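Local coordinates for succinate dehydrogenase (Membrane anchor subunit) (Mycolicibacterium smegmatis, PDB 7D6V), which serves as the membrane anchor of succinate dehydrogenase, holds a membrane-embedded Rieske-type [2Fe-2S] cluster and probably passes electrons from succinate to quinone, at residues T113-R118 / N153-F158; T203-S208 / T238-F243; A109-C114 / I197-Y202. One frame throughout, in Å; residues are numbered along the deposited sequence.

Contact 1 of 3, residues T113-R118 / N153-F158; sequences TCYYYR and NIHRYF. With FES (Fe2/s2 (inorganic) cluster), chain J.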
loop_
_atom_site.group_PDB
_atom_site.type_symbol
_atom_site.label_atom_id
_atom_site.label_comp_id
_atom_site.label_asym_id
_atom_site.label_seq_id
_atom_site.Cartn_x
_atom_site.Cartn_y
_atom_site.Cartn_z
ATOM N N THR C 113 -11.372 30.677 14.951
ATOM C CA THR C 113 -11.762 29.281 15.067
ATOM C C THR C 113 -11.674 28.538 13.742
ATOM O O THR C 113 -11.969 27.340 13.701
ATOM C CB THR C 113 -13.180 29.167 15.635
ATOM O OG1 THR C 113 -14.078 29.973 14.864
ATOM C CG2 THR C 113 -13.209 29.635 17.078
ATOM N N CYS C 114 -11.257 29.221 12.681
ATOM C CA CYS C 114 -11.121 28.581 11.379
ATOM C C CYS C 114 -10.128 27.428 11.485
ATOM O O CYS C 114 -9.103 27.544 12.157
ATOM C CB CYS C 114 -10.652 29.589 10.329
ATOM S SG CYS C 114 -9.891 28.846 8.868
ATOM N N TYR C 115 -10.431 26.316 10.822
ATOM C CA TYR C 115 -9.560 25.149 10.864
ATOM C C TYR C 115 -8.200 25.443 10.242
ATOM O O TYR C 115 -7.167 25.049 10.791
ATOM C CB TYR C 115 -10.238 23.963 10.175
ATOM C CG TYR C 115 -11.260 23.254 11.040
ATOM C CD1 TYR C 115 -10.879 22.243 11.906
ATOM C CD2 TYR C 115 -12.601 23.597 10.992
ATOM C CE1 TYR C 115 -11.794 21.595 12.696
ATOM C CE2 TYR C 115 -13.528 22.953 11.782
ATOM C CZ TYR C 115 -13.115 21.952 12.633
ATOM O OH TYR C 115 -14.024 21.298 13.426
ATOM N N TYR C 116 -8.168 26.153 9.114
ATOM C CA TYR C 116 -6.879 26.498 8.526
ATOM C C TYR C 116 -6.077 27.416 9.440
ATOM O O TYR C 116 -4.879 27.206 9.653
ATOM C CB TYR C 116 -7.045 27.153 7.158
ATOM C CG TYR C 116 -5.750 27.804 6.740
ATOM C CD1 TYR C 116 -4.631 27.035 6.455
ATOM C CD2 TYR C 116 -5.626 29.184 6.686
ATOM C CE1 TYR C 116 -3.437 27.617 6.112
ATOM C CE2 TYR C 116 -4.435 29.775 6.337
ATOM C CZ TYR C 116 -3.345 28.986 6.047
ATOM O OH TYR C 116 -2.152 29.568 5.695
ATOM N N TYR C 117 -6.719 28.454 9.976
ATOM C CA TYR C 117 -5.996 29.403 10.813
ATOM C C TYR C 117 -5.478 28.744 12.080
ATOM O O TYR C 117 -4.402 29.102 12.569
ATOM C CB TYR C 117 -6.889 30.593 11.155
ATOM C CG TYR C 117 -6.952 31.632 10.065
ATOM C CD1 TYR C 117 -5.921 32.537 9.882
ATOM C CD2 TYR C 117 -8.043 31.706 9.217
ATOM C CE1 TYR C 117 -5.977 33.486 8.885
ATOM C CE2 TYR C 117 -8.108 32.648 8.219
ATOM C CZ TYR C 117 -7.074 33.536 8.058
ATOM O OH TYR C 117 -7.142 34.478 7.062
ATOM N N ARG C 118 -6.222 27.777 12.619
ATOM C CA ARG C 118 -5.737 27.042 13.778
ATOM C C ARG C 118 -4.439 26.323 13.459
ATOM O O ARG C 118 -3.487 26.383 14.240
ATOM C CB ARG C 118 -6.796 26.057 14.263
ATOM C CG ARG C 118 -7.753 26.646 15.272
ATOM C CD ARG C 118 -9.162 26.176 15.039
ATOM N NE ARG C 118 -9.369 24.833 15.566
ATOM C CZ ARG C 118 -10.458 24.109 15.352
ATOM N NH1 ARG C 118 -11.445 24.600 14.618
ATOM N NH2 ARG C 118 -10.561 22.898 15.870
ATOM N N ASN C 153 -14.626 24.124 19.032
ATOM C CA ASN C 153 -15.633 23.261 18.434
ATOM C C ASN C 153 -16.942 23.977 18.134
ATOM O O ASN C 153 -17.858 23.348 17.595
ATOM C CB ASN C 153 -15.899 22.065 19.349
ATOM C CG ASN C 153 -14.710 21.138 19.456
ATOM O OD1 ASN C 153 -14.375 20.432 18.507
ATOM N ND2 ASN C 153 -14.067 21.133 20.612
ATOM N N ILE C 154 -17.057 25.259 18.460
ATOM C CA ILE C 154 -18.255 26.030 18.159
ATOM C C ILE C 154 -18.079 26.847 16.879
ATOM O O ILE C 154 -18.770 27.842 16.681
ATOM C CB ILE C 154 -18.663 26.927 19.335
ATOM C CG1 ILE C 154 -17.554 27.926 19.653
ATOM C CG2 ILE C 154 -18.989 26.091 20.551
ATOM C CD1 ILE C 154 -17.871 28.837 20.807
ATOM N N HIS C 155 -17.152 26.439 16.013
ATOM C CA HIS C 155 -16.844 27.211 14.817
ATOM C C HIS C 155 -18.041 27.344 13.882
ATOM O O HIS C 155 -18.151 28.341 13.162
ATOM C CB HIS C 155 -15.666 26.572 14.087
ATOM C CG HIS C 155 -15.241 27.315 12.864
ATOM N ND1 HIS C 155 -14.941 28.659 12.879
ATOM C CD2 HIS C 155 -15.078 26.907 11.586
ATOM C CE1 HIS C 155 -14.605 29.045 11.663
ATOM N NE2 HIS C 155 -14.678 28.001 10.861
ATOM N N ARG C 156 -18.941 26.358 13.869
ATOM C CA ARG C 156 -20.081 26.411 12.957
ATOM C C ARG C 156 -21.012 27.577 13.269
ATOM O O ARG C 156 -21.663 28.116 12.366
ATOM C CB ARG C 156 -20.843 25.087 13.002
ATOM C CG ARG C 156 -21.301 24.674 14.386
ATOM C CD ARG C 156 -21.931 23.296 14.370
ATOM N NE ARG C 156 -20.930 22.253 14.173
ATOM C CZ ARG C 156 -21.169 20.954 14.301
ATOM N NH1 ARG C 156 -22.378 20.531 14.631
ATOM N NH2 ARG C 156 -20.198 20.078 14.103
ATOM N N TYR C 157 -21.076 28.003 14.529
ATOM C CA TYR C 157 -21.938 29.129 14.869
ATOM C C TYR C 157 -21.340 30.440 14.379
ATOM O O TYR C 157 -22.061 31.321 13.891
ATOM C CB TYR C 157 -22.181 29.154 16.373
ATOM C CG TYR C 157 -23.054 28.009 16.810
ATOM C CD1 TYR C 157 -24.413 28.181 17.008
ATOM C CD2 TYR C 157 -22.521 26.746 16.993
ATOM C CE1 TYR C 157 -25.211 27.130 17.390
ATOM C CE2 TYR C 157 -23.309 25.693 17.373
ATOM C CZ TYR C 157 -24.650 25.888 17.570
ATOM O OH TYR C 157 -25.434 24.833 17.954
ATOM N N PHE C 158 -20.019 30.576 14.471
ATOM C CA PHE C 158 -19.365 31.714 13.843
ATOM C C PHE C 158 -19.468 31.635 12.329
ATOM O O PHE C 158 -19.457 32.669 11.658
ATOM C CB PHE C 158 -17.911 31.794 14.297
ATOM C CG PHE C 158 -17.761 32.003 15.770
ATOM C CD1 PHE C 158 -18.303 33.120 16.377
ATOM C CD2 PHE C 158 -17.099 31.076 16.553
ATOM C CE1 PHE C 158 -18.183 33.312 17.732
ATOM C CE2 PHE C 158 -16.973 31.267 17.908
ATOM C CZ PHE C 158 -17.514 32.386 18.499
HETATM FE FE1 FES J . -11.905 27.854 7.814
HETATM FE FE2 FES J . -14.521 27.567 8.370
HETATM S S1 FES J . -12.934 26.055 8.543
HETATM S S2 FES J . -13.506 29.342 7.570
#
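H155 and T113 meet at a hydrogen bond beside the iron-sulfur cluster. H155 ND1 donates to T113 OG1 at 2.5 Å, and the hydroxyl oxygen is tilted 21° out of the imidazole plane. H155 CB points toward 113-118, and CG is anti to the backbone N (chi1 -178°). The other ring nitrogen, NE2, binds the second iron of the cluster at 2.5 Å. One imidazole is thus gripped at both nitrogens, and this should fix its rotation.

This is the tight part. T113 O lies over one face of the imidazole, offset toward the rim. C114 CA makes a CH-pi contact, 3.9 Å from the ring centroid. C114 SG binds the first iron at 2.5 Å and also accepts from Y117 N, as the N-cap of helix 115-124. R118 NH1 holds T113 O and lies over the centre of the Y115 ring, 3.5 Å above its plane, while R118 NH2 forms a salt bridge with E144.

The outer parts are looser. Y115 CD2 comes only within 4.2 Å of H155 CD2, and its OH bonds to E229 of the iron-sulfur subunit. The F158 side chain crosses that of T113 at about a right angle, with F158 CD2 3.6 Å from T113 OG1. I154 is partly exposed and adds little, although it touches the bound ubiquinone-1.

A cysteine at a helix N-cap and a histidine on another helix supply two of the four protein ligands, one to each iron, of a Rieske-type [2Fe-2S] cluster.

Contact 2 of 3, residues T203-S208 / T238-F243; sequences TLSCHS and TRHMLF. With FES (Fe2/s2 (inorganic) cluster), chain J.
S205 and H240 meet through polar contacts. H240 ND1 donates to S205 OG; the modelled separation is very short, so its exact length is doubtful. S205 O lies 3.0 Å above the H240 ring plane, offset toward the rim. S205 OG also bonds to Y202 O, and S205 O to N237 ND2.

Metal bonds come next. H240 NE2 binds the first iron at 2.6 Å, with the iron in the plane of the ring. C206 SG binds the second iron at 2.5 Å. Its sulfur is anti to the backbone N (chi1 158°), and it also caps the start of helix 207-215. H207 N approaches the bridging sulfide S1 at 3.4 Å, and the same sulfide lies at the edge of the H207 ring.

The ring contacts are looser. The H207 and H240 planes stand at 85° with centroids 5.8 Å apart. F243 sets CD2 3.8 Å from S205 OG, which lies at the edge of its ring.

The contact joins the turn between helices 188-204 and 207-215 to the first turn of helix 240-264. T203 and C206 touch F159 of helix 155-175, and S205 packs on L236 of helix 224-237. S208 OG bonds to E229 of the iron-sulfur subunit, so the start of helix 207-215 borders that chain.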
loop_
_atom_site.group_PDB
_atom_site.type_symbol
_atom_site.label_atom_id
_atom_site.label_comp_id
_atom_site.label_asym_id
_atom_site.label_seq_id
_atom_site.Cartn_x
_atom_site.Cartn_y
_atom_site.Cartn_z
ATOM N N THR C 203 -16.112 31.962 2.621
ATOM C CA THR C 203 -17.122 31.498 3.564
ATOM C C THR C 203 -17.719 30.163 3.135
ATOM O O THR C 203 -18.006 29.307 3.978
ATOM C CB THR C 203 -18.215 32.555 3.717
ATOM O OG1 THR C 203 -17.611 33.827 3.974
ATOM C CG2 THR C 203 -19.143 32.208 4.864
ATOM N N LEU C 204 -17.914 29.964 1.833
ATOM C CA LEU C 204 -18.518 28.730 1.351
ATOM C C LEU C 204 -17.521 27.591 1.204
ATOM O O LEU C 204 -17.945 26.447 1.021
ATOM C CB LEU C 204 -19.219 28.971 0.014
ATOM C CG LEU C 204 -20.432 29.898 0.055
ATOM C CD1 LEU C 204 -21.120 29.925 -1.295
ATOM C CD2 LEU C 204 -21.395 29.474 1.147
ATOM N N SER C 205 -16.221 27.860 1.282
ATOM C CA SER C 205 -15.228 26.797 1.309
ATOM C C SER C 205 -14.911 26.332 2.727
ATOM O O SER C 205 -13.975 25.551 2.917
ATOM C CB SER C 205 -13.951 27.245 0.598
ATOM O OG SER C 205 -13.270 28.239 1.335
ATOM N N CYS C 206 -15.667 26.812 3.709
ATOM C CA CYS C 206 -15.434 26.447 5.104
ATOM C C CYS C 206 -15.637 24.958 5.378
ATOM O O CYS C 206 -16.507 24.320 4.785
ATOM C CB CYS C 206 -16.331 27.275 6.028
ATOM S SG CYS C 206 -16.626 26.527 7.647
ATOM N N HIS C 207 -14.825 24.412 6.281
ATOM C CA HIS C 207 -14.921 23.004 6.649
ATOM C C HIS C 207 -16.233 22.693 7.355
ATOM O O HIS C 207 -16.752 21.581 7.225
ATOM C CB HIS C 207 -13.747 22.606 7.539
ATOM C CG HIS C 207 -12.511 22.238 6.783
ATOM N ND1 HIS C 207 -11.427 23.081 6.674
ATOM C CD2 HIS C 207 -12.183 21.114 6.105
ATOM C CE1 HIS C 207 -10.487 22.494 5.956
ATOM N NE2 HIS C 207 -10.922 21.300 5.598
ATOM N N SER C 208 -16.771 23.646 8.117
ATOM C CA SER C 208 -18.076 23.446 8.736
ATOM C C SER C 208 -19.194 23.489 7.707
ATOM O O SER C 208 -20.197 22.787 7.857
ATOM C CB SER C 208 -18.313 24.493 9.821
ATOM O OG SER C 208 -17.445 24.293 10.918
ATOM N N THR C 238 -10.833 22.355 -1.184
ATOM C CA THR C 238 -9.455 21.970 -1.476
ATOM C C THR C 238 -8.518 23.172 -1.563
ATOM O O THR C 238 -7.305 23.010 -1.391
ATOM C CB THR C 238 -9.383 21.175 -2.778
ATOM O OG1 THR C 238 -10.055 21.896 -3.818
ATOM C CG2 THR C 238 -10.029 19.818 -2.605
ATOM N N ARG C 239 -9.047 24.369 -1.819
ATOM C CA ARG C 239 -8.261 25.592 -1.931
ATOM C C ARG C 239 -8.533 26.559 -0.782
ATOM O O ARG C 239 -8.426 27.774 -0.952
ATOM C CB ARG C 239 -8.536 26.285 -3.265
ATOM C CG ARG C 239 -8.121 25.525 -4.516
ATOM C CD ARG C 239 -6.613 25.358 -4.611
ATOM N NE ARG C 239 -6.119 24.187 -3.895
ATOM C CZ ARG C 239 -4.838 23.968 -3.623
ATOM N NH1 ARG C 239 -3.919 24.844 -4.003
ATOM N NH2 ARG C 239 -4.475 22.875 -2.966
ATOM N N HIS C 240 -8.887 26.034 0.392
ATOM C CA HIS C 240 -9.304 26.892 1.496
ATOM C C HIS C 240 -8.141 27.692 2.073
ATOM O O HIS C 240 -8.339 28.827 2.519
ATOM C CB HIS C 240 -9.969 26.050 2.583
ATOM C CG HIS C 240 -10.796 26.846 3.540
ATOM N ND1 HIS C 240 -11.802 27.691 3.128
ATOM C CD2 HIS C 240 -10.766 26.930 4.890
ATOM C CE1 HIS C 240 -12.359 28.258 4.182
ATOM N NE2 HIS C 240 -11.747 27.813 5.263
ATOM N N MET C 241 -6.938 27.113 2.096
ATOM C CA MET C 241 -5.749 27.856 2.510
ATOM C C MET C 241 -5.570 29.130 1.700
ATOM O O MET C 241 -5.256 30.189 2.252
ATOM C CB MET C 241 -4.509 26.977 2.365
ATOM C CG MET C 241 -3.225 27.649 2.811
ATOM S SD MET C 241 -1.778 26.591 2.655
ATOM C CE MET C 241 -1.585 26.557 0.877
ATOM N N LEU C 242 -5.752 29.041 0.384
ATOM C CA LEU C 242 -5.474 30.174 -0.488
ATOM C C LEU C 242 -6.502 31.283 -0.305
ATOM O O LEU C 242 -6.149 32.469 -0.299
ATOM C CB LEU C 242 -5.437 29.702 -1.940
ATOM C CG LEU C 242 -5.012 30.710 -3.003
ATOM C CD1 LEU C 242 -3.504 30.861 -3.015
ATOM C CD2 LEU C 242 -5.524 30.285 -4.365
ATOM N N PHE C 243 -7.776 30.916 -0.159
ATOM C CA PHE C 243 -8.831 31.918 -0.094
ATOM C C PHE C 243 -8.750 32.750 1.177
ATOM O O PHE C 243 -9.110 33.928 1.158
ATOM C CB PHE C 243 -10.199 31.250 -0.217
ATOM C CG PHE C 243 -10.410 30.543 -1.524
ATOM C CD1 PHE C 243 -9.943 31.089 -2.706
ATOM C CD2 PHE C 243 -11.074 29.330 -1.571
ATOM C CE1 PHE C 243 -10.131 30.441 -3.907
ATOM C CE2 PHE C 243 -11.265 28.676 -2.771
ATOM C CZ PHE C 243 -10.793 29.233 -3.941
HETATM FE FE1 FES J . -11.905 27.854 7.814
HETATM FE FE2 FES J . -14.521 27.567 8.370
HETATM S S1 FES J . -12.934 26.055 8.543
HETATM S S2 FES J . -13.506 29.342 7.570
#

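Contact 3 of 3, residues A109-C114 / I197-Y202; sequences AFRLTC and ILLWVY. With FES (Fe2/s2 (inorganic) cluster), chain J; PEV ((1S)-2-{[(2-aminoethoxy)(hydroxy)phosphoryl]oxy}-1-[(palmitoyloxy)methyl]ethyl stearate), chain I.
R111 reaches Y202 with an extended chain: CD is anti to CA (chi2 -168°) and NE is anti to CB. CB of Y202 points toward 109-114, and CG is anti to the backbone N (chi1 170°). The guanidinium lies flat on the Y202 ring, with centres 4.3 Å apart and planes at 13°. This is a stacked cation-pi arrangement. Y202 CE2 lies over the centre of the guanidinium, 3.6 Å from R111 CZ. L199 CD2 sits at the edge of the guanidinium. R111 NH2 bonds to T247 OG1, which helps hold the flat group in place.

The F110 and Y202 side chains run antiparallel alongside each other, with their CE2 atoms 3.8 Å apart. Both close on the same bridging sulfide of the cluster: F110 CZ is 3.5 Å from S2, and Y202 OH is 3.4 Å from it. Y202 OH also lies 3.7 Å from C114 SG.

On the lipid side, R111 CD is 3.6 Å from C48 and L112 CD1 3.6 Å from C44, both on one acyl chain of the bound phosphatidylethanolamine. The arrangement is an aromatic wall of a buried [2Fe-2S] pocket, built between two helices of a membrane anchor.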
loop_
_atom_site.group_PDB
_atom_site.type_symbol
_atom_site.label_atom_id
_atom_site.label_comp_id
_atom_site.label_asym_id
_atom_site.label_seq_id
_atom_site.Cartn_x
_atom_site.Cartn_y
_atom_site.Cartn_z
ATOM N N ALA C 109 -13.720 36.119 15.689
ATOM C CA ALA C 109 -13.911 34.774 16.222
ATOM C C ALA C 109 -14.032 33.744 15.105
ATOM O O ALA C 109 -13.547 32.615 15.238
ATOM C CB ALA C 109 -15.142 34.744 17.119
ATOM N N PHE C 110 -14.676 34.117 13.997
ATOM C CA PHE C 110 -14.824 33.209 12.868
ATOM C C PHE C 110 -13.476 32.837 12.278
ATOM O O PHE C 110 -13.237 31.674 11.942
ATOM C CB PHE C 110 -15.716 33.853 11.807
ATOM C CG PHE C 110 -15.858 33.044 10.552
ATOM C CD1 PHE C 110 -16.473 31.807 10.572
ATOM C CD2 PHE C 110 -15.387 33.530 9.348
ATOM C CE1 PHE C 110 -16.607 31.070 9.419
ATOM C CE2 PHE C 110 -15.521 32.796 8.192
ATOM C CZ PHE C 110 -16.135 31.565 8.228
ATOM N N ARG C 111 -12.582 33.811 12.133
ATOM C CA ARG C 111 -11.266 33.487 11.602
ATOM C C ARG C 111 -10.336 32.901 12.655
ATOM O O ARG C 111 -9.380 32.209 12.298
ATOM C CB ARG C 111 -10.641 34.721 10.957
ATOM C CG ARG C 111 -11.199 34.995 9.580
ATOM C CD ARG C 111 -10.392 36.027 8.839
ATOM N NE ARG C 111 -10.997 36.374 7.560
ATOM C CZ ARG C 111 -10.534 35.973 6.382
ATOM N NH1 ARG C 111 -9.460 35.203 6.319
ATOM N NH2 ARG C 111 -11.145 36.340 5.269
ATOM N N LEU C 112 -10.602 33.143 13.938
ATOM C CA LEU C 112 -9.795 32.543 14.991
ATOM C C LEU C 112 -10.125 31.072 15.186
ATOM O O LEU C 112 -9.247 30.288 15.563
ATOM C CB LEU C 112 -9.997 33.306 16.297
ATOM C CG LEU C 112 -8.810 33.356 17.254
ATOM C CD1 LEU C 112 -7.630 34.047 16.603
ATOM C CD2 LEU C 112 -9.205 34.057 18.540
ATOM N N THR C 113 -11.372 30.677 14.951
ATOM C CA THR C 113 -11.762 29.281 15.067
ATOM C C THR C 113 -11.674 28.538 13.742
ATOM O O THR C 113 -11.969 27.340 13.701
ATOM C CB THR C 113 -13.180 29.167 15.635
ATOM O OG1 THR C 113 -14.078 29.973 14.864
ATOM C CG2 THR C 113 -13.209 29.635 17.078
ATOM N N CYS C 114 -11.257 29.221 12.681
ATOM C CA CYS C 114 -11.121 28.581 11.379
ATOM C C CYS C 114 -10.128 27.428 11.485
ATOM O O CYS C 114 -9.103 27.544 12.157
ATOM C CB CYS C 114 -10.652 29.589 10.329
ATOM S SG CYS C 114 -9.891 28.846 8.868
ATOM N N ILE C 197 -17.361 38.983 -3.518
ATOM C CA ILE C 197 -17.368 37.669 -4.156
ATOM C C ILE C 197 -16.325 36.757 -3.522
ATOM O O ILE C 197 -16.597 35.586 -3.228
ATOM C CB ILE C 197 -17.148 37.815 -5.673
ATOM C CG1 ILE C 197 -18.369 38.451 -6.331
ATOM C CG2 ILE C 197 -16.849 36.470 -6.309
ATOM C CD1 ILE C 197 -18.137 38.863 -7.766
ATOM N N LEU C 198 -15.118 37.277 -3.294
ATOM C CA LEU C 198 -14.065 36.448 -2.714
ATOM C C LEU C 198 -14.379 36.082 -1.269
ATOM O O LEU C 198 -14.058 34.974 -0.819
ATOM C CB LEU C 198 -12.724 37.167 -2.821
ATOM C CG LEU C 198 -12.133 37.126 -4.231
ATOM C CD1 LEU C 198 -10.927 38.034 -4.343
ATOM C CD2 LEU C 198 -11.771 35.705 -4.611
ATOM N N LEU C 199 -15.010 36.993 -0.525
ATOM C CA LEU C 199 -15.449 36.671 0.828
ATOM C C LEU C 199 -16.489 35.562 0.814
ATOM O O LEU C 199 -16.468 34.672 1.669
ATOM C CB LEU C 199 -16.008 37.914 1.513
ATOM C CG LEU C 199 -14.997 38.938 2.023
ATOM C CD1 LEU C 199 -15.720 40.127 2.623
ATOM C CD2 LEU C 199 -14.066 38.307 3.036
ATOM N N TRP C 200 -17.414 35.606 -0.145
ATOM C CA TRP C 200 -18.387 34.527 -0.272
ATOM C C TRP C 200 -17.704 33.204 -0.582
ATOM O O TRP C 200 -18.084 32.160 -0.042
ATOM C CB TRP C 200 -19.411 34.862 -1.354
ATOM C CG TRP C 200 -20.613 35.587 -0.855
ATOM C CD1 TRP C 200 -21.061 36.800 -1.271
ATOM C CD2 TRP C 200 -21.537 35.137 0.142
ATOM N NE1 TRP C 200 -22.201 37.143 -0.592
ATOM C CE2 TRP C 200 -22.516 36.137 0.282
ATOM C CE3 TRP C 200 -21.630 33.988 0.931
ATOM C CZ2 TRP C 200 -23.573 36.024 1.176
ATOM C CZ3 TRP C 200 -22.678 33.881 1.820
ATOM C CH2 TRP C 200 -23.636 34.892 1.935
ATOM N N VAL C 201 -16.701 33.225 -1.460
ATOM C CA VAL C 201 -15.976 31.998 -1.788
ATOM C C VAL C 201 -15.302 31.430 -0.545
ATOM O O VAL C 201 -15.370 30.225 -0.270
ATOM C CB VAL C 201 -14.960 32.260 -2.913
ATOM C CG1 VAL C 201 -14.102 31.033 -3.149
ATOM C CG2 VAL C 201 -15.675 32.656 -4.185
ATOM N N TYR C 202 -14.645 32.295 0.231
ATOM C CA TYR C 202 -13.976 31.840 1.446
ATOM C C TYR C 202 -14.971 31.293 2.461
ATOM O O TYR C 202 -14.713 30.271 3.106
ATOM C CB TYR C 202 -13.165 32.981 2.056
ATOM C CG TYR C 202 -12.642 32.675 3.436
ATOM C CD1 TYR C 202 -11.697 31.680 3.636
ATOM C CD2 TYR C 202 -13.098 33.374 4.542
ATOM C CE1 TYR C 202 -11.219 31.395 4.895
ATOM C CE2 TYR C 202 -12.627 33.096 5.801
ATOM C CZ TYR C 202 -11.687 32.107 5.974
ATOM O OH TYR C 202 -11.215 31.832 7.233
HETATM FE FE1 FES J . -11.905 27.854 7.814
HETATM FE FE2 FES J . -14.521 27.567 8.370
HETATM S S1 FES J . -12.934 26.055 8.543
HETATM S S2 FES J . -13.506 29.342 7.570
HETATM C C48 PEV I . -7.206 37.137 9.991
HETATM C C47 PEV I . -7.422 37.590 11.430
HETATM C C46 PEV I . -7.262 36.421 12.393
HETATM C C45 PEV I . -5.788 36.138 12.652
HETATM C C44 PEV I . -5.551 35.632 14.068
HETATM C C43 PEV I . -4.187 34.972 14.212
HETATM C C42 PEV I . -3.565 35.302 15.560
HETATM C C41 PEV I . -3.678 34.125 16.515
HETATM C C40 PEV I . -2.634 34.197 17.617
HETATM C C39 PEV I . -3.251 33.869 18.965
HETATM C C38 PEV I . -3.412 32.363 19.112
HETATM C C37 PEV I . -2.155 31.734 19.696
HETATM C C36 PEV I . -2.489 30.830 20.868
HETATM C C35 PEV I . -2.557 29.373 20.432
HETATM C C34 PEV I . -2.219 28.453 21.594
HETATM C C33 PEV I . -3.020 28.823 22.832
HETATM C C32 PEV I . -2.286 28.393 24.092
HETATM C C31 PEV I . -2.745 27.018 24.543
HETATM O O31 PEV I . -2.530 26.072 23.865
HETATM O O2 PEV I . -3.412 26.873 25.757
HETATM C C2 PEV I . -2.664 26.172 26.701
HETATM C C1 PEV I . -3.148 24.730 26.724
HETATM O O3P PEV I . -2.364 23.991 25.833
HETATM P P PEV I . -1.457 22.749 26.421
HETATM O O1P PEV I . -0.174 23.277 27.009
HETATM O O2P PEV I . -1.147 21.786 25.302
HETATM O O4P PEV I . -2.310 21.988 27.604
HETATM C C4 PEV I . -2.002 22.272 28.938
HETATM C C5 PEV I . -3.304 22.280 29.736
HETATM N N6 PEV I . -3.141 23.047 30.957
HETATM C C3 PEV I . -2.849 26.822 28.069
HETATM O O3 PEV I . -2.667 28.200 27.905
HETATM C C11 PEV I . -3.831 28.959 28.062
HETATM O O11 PEV I . -4.405 28.959 29.096
HETATM C C12 PEV I . -4.370 29.780 26.895
HETATM C C13 PEV I . -4.722 31.205 27.311
HETATM C C14 PEV I . -4.773 32.154 26.118
HETATM C C15 PEV I . -5.598 31.592 24.964
HETATM C C16 PEV I . -6.760 32.515 24.610
HETATM C C17 PEV I . -7.017 32.640 23.109
HETATM C C18 PEV I . -6.100 31.765 22.253
HETATM C C19 PEV I . -6.865 30.830 21.317
HETATM C C20 PEV I . -8.374 30.831 21.560
HETATM C C21 PEV I . -9.146 30.314 20.349
HETATM C C22 PEV I . -10.604 30.764 20.356
HETATM C C23 PEV I . -11.554 29.741 20.976
HETATM C C24 PEV I . -12.647 30.436 21.778
HETATM C C25 PEV I . -13.772 30.954 20.888
HETATM C C26 PEV I . -13.960 32.462 21.028
#

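In the fold
All three contacts are buried and touch the same [2Fe-2S] cluster. Contacts 1 and 2 are built alike: each brings a helix N-cap cysteine and a histidine from another helix, and each histidine bonds to a hydroxyl. Their ligands interleave, so each iron takes one cysteine and one histidine, one from each contact. A classical Rieske centre instead puts both cysteines on one iron. Contact 3 is nearest the chain centre. It shares T113 and C114 with contact 1 and helix 188-204 with contact 2, but meets through stacking and aromatic packing. Contacts 1 and 2 also border the iron-sulfur subunit; contact 3 touches no other protein chain but borders the lipid, which contact 1 also reaches.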